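Local coordinates for extracellular solute-binding protein (Bordetella parapertussis, PDB 3PU5) that probably captures a small solute, perhaps a polyamine, outside the cytoplasmic membrane and delivers it to an ABC-type importer, at residues V93-K96 with F97-D100; E134-A138 with G139-K143; Y261-E265 with E266-A270. All blocks are in the same frame, centred on the assembly; numbering follows the deposited sequence.

Contact 1. Residues V93-K96 with F97-D100; sequences VPEK and FKAD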
ATOM      1  N   VAL A  93     -10.240  -7.125  11.375  1.00 12.29           N
ATOM      2  CA  VAL A  93      -9.789  -6.491  10.146  1.00 10.16           C
ATOM      3  C   VAL A  93     -11.003  -6.073   9.322  1.00  9.81           C
ATOM      4  O   VAL A  93     -11.824  -6.912   8.968  1.00  9.56           O
ATOM      5  CB  VAL A  93      -8.921  -7.461   9.326  1.00 11.48           C
ATOM      6  CG1 VAL A  93      -8.477  -6.812   8.020  1.00  7.43           C
ATOM      7  CG2 VAL A  93      -7.737  -7.926  10.155  1.00  9.48           C
ATOM      8  N   PRO A  94     -11.141  -4.765   9.042  1.00  9.02           N
ATOM      9  CA  PRO A  94     -12.259  -4.304   8.209  1.00  9.72           C
ATOM     10  C   PRO A  94     -12.325  -5.007   6.843  1.00 11.54           C
ATOM     11  O   PRO A  94     -11.302  -5.372   6.265  1.00  8.35           O
ATOM     12  CB  PRO A  94     -11.978  -2.805   8.041  1.00 11.62           C
ATOM     13  CG  PRO A  94     -11.248  -2.429   9.318  1.00 12.57           C
ATOM     14  CD  PRO A  94     -10.384  -3.645   9.630  1.00 10.00           C
ATOM     15  N   GLU A  95     -13.540  -5.177   6.335  1.00 12.07           N
ATOM     16  CA  GLU A  95     -13.783  -5.928   5.108  1.00 13.33           C
ATOM     17  C   GLU A  95     -12.982  -5.439   3.895  1.00 11.30           C
ATOM     18  O   GLU A  95     -12.579  -6.237   3.057  1.00 10.77           O
ATOM     19  CB  GLU A  95     -15.286  -5.921   4.790  1.00 13.97           C
ATOM     20  CG  GLU A  95     -15.679  -6.691   3.532  1.00 17.79           C
ATOM     21  CD  GLU A  95     -15.231  -8.151   3.549  1.00 22.62           C
ATOM     22  OE1 GLU A  95     -15.245  -8.775   4.637  1.00 20.44           O
ATOM     23  OE2 GLU A  95     -14.868  -8.676   2.466  1.00 25.20           O
ATOM     24  N   LYS A  96     -12.765  -4.134   3.792  1.00 10.59           N
ATOM     25  CA  LYS A  96     -12.056  -3.588   2.641  1.00 11.86           C
ATOM     26  C   LYS A  96     -10.659  -4.171   2.439  1.00 10.65           C
ATOM     27  O   LYS A  96     -10.182  -4.237   1.313  1.00 13.33           O
ATOM     28  CB  LYS A  96     -11.963  -2.069   2.726  1.00 12.17           C
ATOM     29  CG  LYS A  96     -11.194  -1.523   3.910  1.00 12.16           C
ATOM     30  CD  LYS A  96     -11.155  -0.008   3.761  1.00 13.59           C
ATOM     31  CE  LYS A  96     -10.921   0.684   5.060  1.00 11.36           C
ATOM     32  NZ  LYS A  96     -11.207   2.151   4.899  1.00 12.78           N
ATOM     33  N   PHE A  97     -10.003  -4.574   3.528  1.00  9.33           N
ATOM     34  CA  PHE A  97      -8.655  -5.140   3.448  1.00  8.70           C
ATOM     35  C   PHE A  97      -8.678  -6.591   2.987  1.00  8.92           C
ATOM     36  O   PHE A  97      -7.638  -7.165   2.645  1.00  8.77           O
ATOM     37  CB  PHE A  97      -7.949  -5.026   4.801  1.00  8.14           C
ATOM     38  CG  PHE A  97      -7.801  -3.619   5.267  1.00  8.69           C
ATOM     39  CD1 PHE A  97      -6.982  -2.738   4.580  1.00  8.08           C
ATOM     40  CD2 PHE A  97      -8.500  -3.164   6.371  1.00 11.63           C
ATOM     41  CE1 PHE A  97      -6.849  -1.429   4.981  1.00  8.82           C
ATOM     42  CE2 PHE A  97      -8.373  -1.835   6.793  1.00  9.83           C
ATOM     43  CZ  PHE A  97      -7.543  -0.971   6.093  1.00 11.52           C
ATOM     44  N   LYS A  98      -9.873  -7.172   2.983  1.00  8.70           N
ATOM     45  CA  LYS A  98     -10.063  -8.564   2.604  1.00 10.62           C
ATOM     46  C   LYS A  98     -10.848  -8.720   1.297  1.00 11.69           C
ATOM     47  O   LYS A  98     -10.870  -9.799   0.697  1.00  9.61           O
ATOM     48  CB  LYS A  98     -10.793  -9.297   3.732  1.00 11.58           C
ATOM     49  CG  LYS A  98     -10.134  -9.142   5.102  1.00 10.18           C
ATOM     50  CD  LYS A  98     -10.903  -9.904   6.181  1.00 13.83           C
ATOM     51  CE  LYS A  98     -12.045  -9.092   6.764  1.00 13.92           C
ATOM     52  NZ  LYS A  98     -12.632  -9.808   7.931  1.00 15.67           N
ATOM     53  N   ALA A  99     -11.484  -7.638   0.858  1.00 10.82           N
ATOM     54  CA  ALA A  99     -12.471  -7.709  -0.221  1.00 14.79           C
ATOM     55  C   ALA A  99     -11.978  -8.322  -1.534  1.00 16.08           C
ATOM     56  O   ALA A  99     -12.729  -9.026  -2.198  1.00 16.84           O
ATOM     57  CB  ALA A  99     -13.091  -6.337  -0.482  1.00 15.60           C
ATOM     58  N   ASP A 100     -10.734  -8.066  -1.917  1.00 12.62           N
ATOM     59  CA  ASP A 100     -10.253  -8.568  -3.204  1.00 14.12           C
ATOM     60  C   ASP A 100      -9.914 -10.070  -3.203  1.00 12.93           C
ATOM     61  O   ASP A 100      -9.765 -10.677  -4.259  1.00 13.25           O
ATOM     62  CB  ASP A 100      -9.028  -7.766  -3.674  1.00 12.42           C
ATOM     63  CG  ASP A 100      -9.387  -6.355  -4.142  1.00 18.79           C
ATOM     64  OD1 ASP A 100     -10.576  -6.091  -4.426  1.00 20.04           O
ATOM     65  OD2 ASP A 100      -8.479  -5.507  -4.236  1.00 19.36           O
TER
HETATM   66  O   HOH W   1     -15.009  -8.041   7.996  1.00 22.15           O
HETATM   67  O   HOH W   2      -8.983  -5.874  -0.473  1.00 16.23           O

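Contact 2. Residues E134-A138 with G139-K143; sequences ERTVA and GEFGK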
ATOM      1  N   GLU A 134      -7.818  21.770  -8.386  1.00 12.25           N
ATOM      2  CA  GLU A 134      -8.352  23.036  -8.865  1.00 11.93           C
ATOM      3  C   GLU A 134      -7.368  24.175  -8.654  1.00 12.63           C
ATOM      4  O   GLU A 134      -7.265  25.057  -9.492  1.00 13.69           O
ATOM      5  CB  GLU A 134      -9.691  23.354  -8.198  1.00 12.23           C
ATOM      6  CG  GLU A 134     -10.784  22.341  -8.488  1.00 14.62           C
ATOM      7  CD  GLU A 134     -11.059  22.151  -9.976  1.00 18.44           C
ATOM      8  OE1 GLU A 134     -10.832  23.094 -10.769  1.00 17.19           O
ATOM      9  OE2 GLU A 134     -11.510  21.046 -10.353  1.00 19.03           O
ATOM     10  N   ARG A 135      -6.644  24.159  -7.539  1.00 13.68           N
ATOM     11  CA  ARG A 135      -5.627  25.178  -7.302  1.00 12.34           C
ATOM     12  C   ARG A 135      -4.438  25.005  -8.261  1.00 12.74           C
ATOM     13  O   ARG A 135      -3.853  25.992  -8.732  1.00 10.84           O
ATOM     14  CB  ARG A 135      -5.192  25.205  -5.827  1.00 11.52           C
ATOM     15  CG  ARG A 135      -6.255  25.798  -4.890  1.00 14.60           C
ATOM     16  CD  ARG A 135      -5.808  25.812  -3.423  1.00 13.83           C
ATOM     17  NE  ARG A 135      -4.694  26.726  -3.180  1.00 19.33           N
ATOM     18  CZ  ARG A 135      -4.078  26.866  -2.006  1.00 21.82           C
ATOM     19  NH1 ARG A 135      -4.474  26.151  -0.959  1.00 23.10           N
ATOM     20  NH2 ARG A 135      -3.070  27.723  -1.874  1.00 25.28           N
ATOM     21  N   THR A 136      -4.082  23.758  -8.565  1.00 10.54           N
ATOM     22  CA  THR A 136      -3.038  23.521  -9.565  1.00  9.72           C
ATOM     23  C   THR A 136      -3.430  24.126 -10.918  1.00 10.84           C
ATOM     24  O   THR A 136      -2.667  24.866 -11.532  1.00 11.18           O
ATOM     25  CB  THR A 136      -2.765  22.020  -9.752  1.00 11.63           C
ATOM     26  OG1 THR A 136      -2.203  21.492  -8.547  1.00  9.86           O
ATOM     27  CG2 THR A 136      -1.794  21.789 -10.915  1.00 10.82           C
ATOM     28  N   VAL A 137      -4.633  23.792 -11.369  1.00 10.77           N
ATOM     29  CA  VAL A 137      -5.162  24.249 -12.652  1.00 11.54           C
ATOM     30  C   VAL A 137      -5.296  25.790 -12.709  1.00 13.03           C
ATOM     31  O   VAL A 137      -5.114  26.399 -13.768  1.00 11.81           O
ATOM     32  CB  VAL A 137      -6.518  23.535 -12.942  1.00 12.46           C
ATOM     33  CG1 VAL A 137      -7.157  24.038 -14.222  1.00 14.55           C
ATOM     34  CG2 VAL A 137      -6.305  22.015 -12.989  1.00 12.20           C
ATOM     35  N   ALA A 138      -5.592  26.415 -11.573  1.00 11.15           N
ATOM     36  CA  ALA A 138      -5.713  27.877 -11.513  1.00 13.00           C
ATOM     37  C   ALA A 138      -4.341  28.538 -11.568  1.00 13.48           C
ATOM     38  O   ALA A 138      -4.237  29.752 -11.733  1.00 12.13           O
ATOM     39  CB  ALA A 138      -6.459  28.320 -10.252  1.00 11.82           C
ATOM     40  N   GLY A 139      -3.296  27.732 -11.413  1.00 12.11           N
ATOM     41  CA  GLY A 139      -1.932  28.217 -11.527  1.00 12.40           C
ATOM     42  C   GLY A 139      -1.372  28.751 -10.224  1.00 12.81           C
ATOM     43  O   GLY A 139      -0.330  29.408 -10.211  1.00 11.44           O
ATOM     44  N   GLU A 140      -2.059  28.464  -9.124  1.00 11.84           N
ATOM     45  CA  GLU A 140      -1.651  28.974  -7.818  1.00 13.15           C
ATOM     46  C   GLU A 140      -0.316  28.426  -7.304  1.00 16.21           C
ATOM     47  O   GLU A 140       0.334  29.055  -6.470  1.00 15.96           O
ATOM     48  CB  GLU A 140      -2.753  28.738  -6.778  1.00 13.93           C
ATOM     49  CG  GLU A 140      -4.076  29.411  -7.118  1.00 13.87           C
ATOM     50  CD  GLU A 140      -5.087  29.280  -5.986  1.00 17.01           C
ATOM     51  OE1 GLU A 140      -4.662  28.963  -4.851  1.00 16.70           O
ATOM     52  OE2 GLU A 140      -6.297  29.488  -6.231  1.00 16.05           O
ATOM     53  N   PHE A 141       0.092  27.256  -7.788  1.00 12.24           N
ATOM     54  CA  PHE A 141       1.366  26.688  -7.373  1.00 10.21           C
ATOM     55  C   PHE A 141       2.439  26.886  -8.446  1.00 13.52           C
ATOM     56  O   PHE A 141       3.531  26.332  -8.347  1.00 12.59           O
ATOM     57  CB  PHE A 141       1.218  25.189  -7.037  1.00 11.94           C
ATOM     58  CG  PHE A 141       0.057  24.876  -6.117  1.00 11.99           C
ATOM     59  CD1 PHE A 141      -0.128  25.600  -4.943  1.00 12.81           C
ATOM     60  CD2 PHE A 141      -0.842  23.858  -6.424  1.00 11.42           C
ATOM     61  CE1 PHE A 141      -1.193  25.316  -4.089  1.00 16.03           C
ATOM     62  CE2 PHE A 141      -1.908  23.564  -5.575  1.00 12.21           C
ATOM     63  CZ  PHE A 141      -2.080  24.291  -4.402  1.00 11.83           C
ATOM     64  N   GLY A 142       2.131  27.673  -9.477  1.00 12.58           N
ATOM     65  CA  GLY A 142       3.069  27.848 -10.570  1.00 13.55           C
ATOM     66  C   GLY A 142       3.324  26.518 -11.260  1.00 14.16           C
ATOM     67  O   GLY A 142       2.423  25.695 -11.387  1.00 13.68           O
ATOM     68  N   LYS A 143       4.549  26.303 -11.718  1.00 13.85           N
ATOM     69  CA  LYS A 143       4.885  25.034 -12.345  1.00 15.41           C
ATOM     70  C   LYS A 143       5.709  24.177 -11.388  1.00 12.16           C
ATOM     71  O   LYS A 143       6.741  23.620 -11.756  1.00 13.39           O
ATOM     72  CB  LYS A 143       5.627  25.260 -13.668  1.00 17.80           C
ATOM     73  CG  LYS A 143       5.618  24.044 -14.596  1.00 15.62           C
ATOM     74  CD  LYS A 143       6.302  24.365 -15.921  1.00 23.04           C
ATOM     75  CE  LYS A 143       6.755  23.095 -16.615  1.00 22.64           C
ATOM     76  NZ  LYS A 143       5.623  22.318 -17.187  1.00 24.23           N
TER
HETATM   77  O   HOH W   3      -0.274  25.726 -10.346  1.00 11.00           O

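Contact 3. Residues Y261-E265 with E266-A270; sequences YALGE and EAQKA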
ATOM      1  N   TYR A 261      -1.315 -14.453  14.201  1.00  9.80           N
ATOM      2  CA  TYR A 261      -0.432 -13.608  14.993  1.00 10.43           C
ATOM      3  C   TYR A 261      -0.091 -12.314  14.246  1.00  9.82           C
ATOM      4  O   TYR A 261      -0.151 -11.229  14.818  1.00  8.71           O
ATOM      5  CB  TYR A 261       0.846 -14.347  15.433  1.00 11.14           C
ATOM      6  CG  TYR A 261       1.717 -13.466  16.300  1.00 11.75           C
ATOM      7  CD1 TYR A 261       2.827 -12.832  15.775  1.00 11.45           C
ATOM      8  CD2 TYR A 261       1.376 -13.209  17.626  1.00 12.79           C
ATOM      9  CE1 TYR A 261       3.606 -11.993  16.553  1.00 13.27           C
ATOM     10  CE2 TYR A 261       2.145 -12.374  18.412  1.00 14.40           C
ATOM     11  CZ  TYR A 261       3.257 -11.768  17.869  1.00 12.77           C
ATOM     12  OH  TYR A 261       4.027 -10.927  18.627  1.00 13.64           O
ATOM     13  N   ALA A 262       0.234 -12.434  12.961  1.00  8.61           N
ATOM     14  CA  ALA A 262       0.697 -11.289  12.172  1.00  9.57           C
ATOM     15  C   ALA A 262      -0.372 -10.217  12.054  1.00  8.00           C
ATOM     16  O   ALA A 262      -0.075  -9.026  11.954  1.00  7.32           O
ATOM     17  CB  ALA A 262       1.155 -11.745  10.769  1.00 11.58           C
ATOM     18  N   LEU A 263      -1.623 -10.654  12.051  1.00  8.39           N
ATOM     19  CA  LEU A 263      -2.755  -9.752  11.899  1.00  8.52           C
ATOM     20  C   LEU A 263      -3.297  -9.335  13.259  1.00 10.04           C
ATOM     21  O   LEU A 263      -4.243  -8.541  13.342  1.00  9.72           O
ATOM     22  CB  LEU A 263      -3.865 -10.421  11.069  1.00  9.57           C
ATOM     23  CG  LEU A 263      -3.523 -10.701   9.598  1.00 10.39           C
ATOM     24  CD1 LEU A 263      -4.652 -11.450   8.874  1.00  9.51           C
ATOM     25  CD2 LEU A 263      -3.194  -9.401   8.888  1.00  8.94           C
ATOM     26  N   GLY A 264      -2.697  -9.877  14.317  1.00  8.81           N
ATOM     27  CA  GLY A 264      -3.130  -9.590  15.673  1.00 10.11           C
ATOM     28  C   GLY A 264      -2.654  -8.228  16.137  1.00  9.87           C
ATOM     29  O   GLY A 264      -1.771  -7.617  15.522  1.00  8.97           O
ATOM     30  N   GLU A 265      -3.226  -7.756  17.240  1.00 10.45           N
ATOM     31  CA  GLU A 265      -2.991  -6.389  17.705  1.00 11.21           C
ATOM     32  C   GLU A 265      -1.523  -6.111  18.074  1.00 11.30           C
ATOM     33  O   GLU A 265      -0.987  -5.044  17.773  1.00  9.96           O
ATOM     34  CB  GLU A 265      -3.918  -6.062  18.888  1.00 11.13           C
ATOM     35  CG  GLU A 265      -3.765  -4.645  19.414  1.00 12.32           C
ATOM     36  CD  GLU A 265      -4.625  -4.350  20.643  1.00 16.62           C
ATOM     37  OE1 GLU A 265      -5.515  -5.172  20.981  1.00 16.43           O
ATOM     38  OE2 GLU A 265      -4.409  -3.281  21.263  1.00 15.51           O
ATOM     39  N   GLU A 266      -0.874  -7.072  18.718  1.00 10.46           N
ATOM     40  CA  GLU A 266       0.493  -6.868  19.191  1.00 11.79           C
ATOM     41  C   GLU A 266       1.485  -6.733  18.030  1.00 10.02           C
ATOM     42  O   GLU A 266       2.283  -5.793  17.978  1.00 10.72           O
ATOM     43  CB  GLU A 266       0.889  -8.012  20.129  1.00 11.41           C
ATOM     44  CG  GLU A 266       2.377  -8.131  20.438  1.00 12.92           C
ATOM     45  CD  GLU A 266       2.663  -9.293  21.386  1.00 16.75           C
ATOM     46  OE1 GLU A 266       2.342  -9.174  22.586  1.00 19.33           O
ATOM     47  OE2 GLU A 266       3.196 -10.329  20.938  1.00 16.42           O
ATOM     48  N   ALA A 267       1.422  -7.658  17.084  1.00 11.32           N
ATOM     49  CA  ALA A 267       2.334  -7.630  15.950  1.00  9.85           C
ATOM     50  C   ALA A 267       2.006  -6.479  14.996  1.00  8.37           C
ATOM     51  O   ALA A 267       2.902  -5.827  14.463  1.00  8.66           O
ATOM     52  CB  ALA A 267       2.316  -8.967  15.223  1.00  9.04           C
ATOM     53  N   GLN A 268       0.722  -6.223  14.780  1.00  8.87           N
ATOM     54  CA  GLN A 268       0.327  -5.126  13.906  1.00  8.00           C
ATOM     55  C   GLN A 268       0.881  -3.810  14.432  1.00 10.17           C
ATOM     56  O   GLN A 268       1.453  -3.009  13.681  1.00  8.19           O
ATOM     57  CB  GLN A 268      -1.189  -5.056  13.773  1.00  9.57           C
ATOM     58  CG  GLN A 268      -1.755  -6.084  12.811  1.00  7.92           C
ATOM     59  CD  GLN A 268      -1.558  -5.681  11.362  1.00  8.89           C
ATOM     60  OE1 GLN A 268      -1.983  -4.604  10.953  1.00 10.79           O
ATOM     61  NE2 GLN A 268      -0.906  -6.541  10.579  1.00  7.13           N
ATOM     62  N   LYS A 269       0.723  -3.579  15.732  1.00 10.17           N
ATOM     63  CA  LYS A 269       1.220  -2.338  16.298  1.00 10.04           C
ATOM     64  C   LYS A 269       2.736  -2.253  16.166  1.00 10.12           C
ATOM     65  O   LYS A 269       3.276  -1.229  15.739  1.00 10.75           O
ATOM     66  CB  LYS A 269       0.819  -2.199  17.762  1.00 11.26           C
ATOM     67  CG  LYS A 269       1.250  -0.883  18.391  1.00 13.55           C
ATOM     68  CD  LYS A 269       0.907  -0.878  19.875  1.00 15.94           C
ATOM     69  CE  LYS A 269       0.736   0.533  20.407  1.00 19.03           C
ATOM     70  NZ  LYS A 269       1.927   1.369  20.193  1.00 20.50           N
ATOM     71  N   ALA A 270       3.424  -3.323  16.542  1.00  9.36           N
ATOM     72  CA  ALA A 270       4.882  -3.305  16.568  1.00 10.60           C
ATOM     73  C   ALA A 270       5.457  -3.102  15.164  1.00 10.01           C
ATOM     74  O   ALA A 270       6.331  -2.272  14.964  1.00  9.58           O
ATOM     75  CB  ALA A 270       5.420  -4.590  17.195  1.00 11.26           C
TER
HETATM   76  O   HOH W   4      -0.182 -10.022  17.466  1.00 12.01           O

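Contact 1. Residues V93-K96 with F97-D100
Phe97 is met by three side chains that precede it. Lys96 lays its methylene chain over one face of the ring: CG stands 4.0 Å from the Phe97 centroid and only 11° off the ring normal, a CH-pi contact. Pro94 comes at the rim instead, its CG in the ring plane and its CD 3.8 Å from Phe97 CD2. From a third direction Val93 CG1 reaches Phe97 CB at 3.7 Å. Lys96 owes its position to a first torsion of 62°, which places CG between the backbone N and the carbonyl carbon; beyond CG the chain runs extended past the ring, and NZ is bound by the carbonyls of Ile297 and Val300.

The backbone beneath is a tight turn closed by two successive bonds from residue i+3 back to residue i, in the loop between helix 67-75 and strand 106-107 of this periplasmic-binding-protein fold. Phe97 N donates to Pro94 O at 3.1 Å, and Lys98 N donates to Glu95 O at 2.9 Å. Lys98 folds back at chi3 (-86°), which brings CE to 3.1 Å from Val93 O; its ammonium bonds Leu90 O and a water that also makes a weak bond to Glu95 OE1. Further out, Tyr110 meets the Phe97 ring with ring planes nearly parallel, Val280 and Ile297 touch that ring, and Asp100 OD2 bonds Thr305 OG1.

Contact 2. Residues E134-A138 with G139-K143
Arg135 crosses both Glu140 and Phe141 at about a right angle, meeting the first with NE and the second with a guanidinium face. Its NE donates to Glu140 OE1 at 2.8 Å in a salt bridge, but the fit is not coplanar: the guanidinium and carboxylate planes stand 48° apart, and the nitrogen meets the oxygen from above the carboxylate plane. Phe141 takes a face of the same guanidinium, with CE1 3.5 Å above that plane and displaced toward its rim; the two planes are inclined by 44°, well short of a parallel stack. Closer to the backbone, Arg135 CB packs on Phe141 CZ at 3.5 Å. The bend at chi3 (67°) turns the guanidinium across the ring instead of letting the chain run straight on, while NH1 has a second acidic partner in Glu131. Thr136 addresses the ring differently: OG1 lies in its plane at the edge, 3.5 Å from Phe141 CD2, and also bonds the carbonyl of Phe132.

Main-chain bonds join the same two segments. Gly139 N donates to Thr136 O and Glu140 N to Arg135 O (3.1 Å). A water links Thr136 O, Phe141 N and Gly142 O, tying the last helical turn to the chain that leaves it. With positive phi, Gly139 adopts a conformation in which a CB would clash with Ala138 O. These features identify a Schellman motif closing helix 129-138, running directly into a type I beta turn that starts at the same glycine and ends at Gly142, on the way to strand 145-148.

Contact 3. Residues Y261-E265 with E266-A270
Glu266 meets Tyr261 through a short hydrogen bond: Tyr261 OH donates to the anti lone pair of Glu266 OE2 at 2.5 Å. OE2 lies in the plane of the Tyr261 ring at its edge, while the carboxylate is turned 74° from that ring. Glu266 reaches it with CG anti to the backbone N and an extended chain.

Next, Ala267 presses its CB against Tyr261 CE1 at 3.5 Å. Its amide donates to a water that in turn donates to Tyr261 O, bridging the end of helix 252-262 to the first turn of helix 265-275. Gly264 occupies the N-cap of the latter, and only Leu263 and Gly264 separate the two helices.

Gln268 is bonded twice to the preceding residues, through backbone and side chain. Its backbone N donates to Gly264 O at 3.0 Å, and the side chain, bent at chi2 (-78°), sends NE2 back to Ala262 O at 3.0 Å in a nearly straight bond (171°), with the acceptor in the amide plane. NE2 also bonds Tyr108 O, and OE1 accepts from Val280 N. Lys269 N donates to Glu265 O at 3.0 Å, continuing the helix.

Contacts 1 and 3 are neighbours in space though far apart in sequence: their centres lie about 16 Å apart and their nearest atoms about 5 Å, without touching. Shared residues bridge the gap. Leu90 accepts from Lys98 of contact 1 and packs on Leu263 of contact 3, and Val280 touches Phe97 while bonding Gln268. Contact 2 is remote, its centre about 36 Å from that of contact 1 and about 42 Å from that of contact 3, and it lies across the chain's centre from contact 3. This separation is consistent with the two-lobed build of periplasmic binding proteins, whose ligand normally sits between the lobes; none of the three contacts can be assigned to that cleft from these distances.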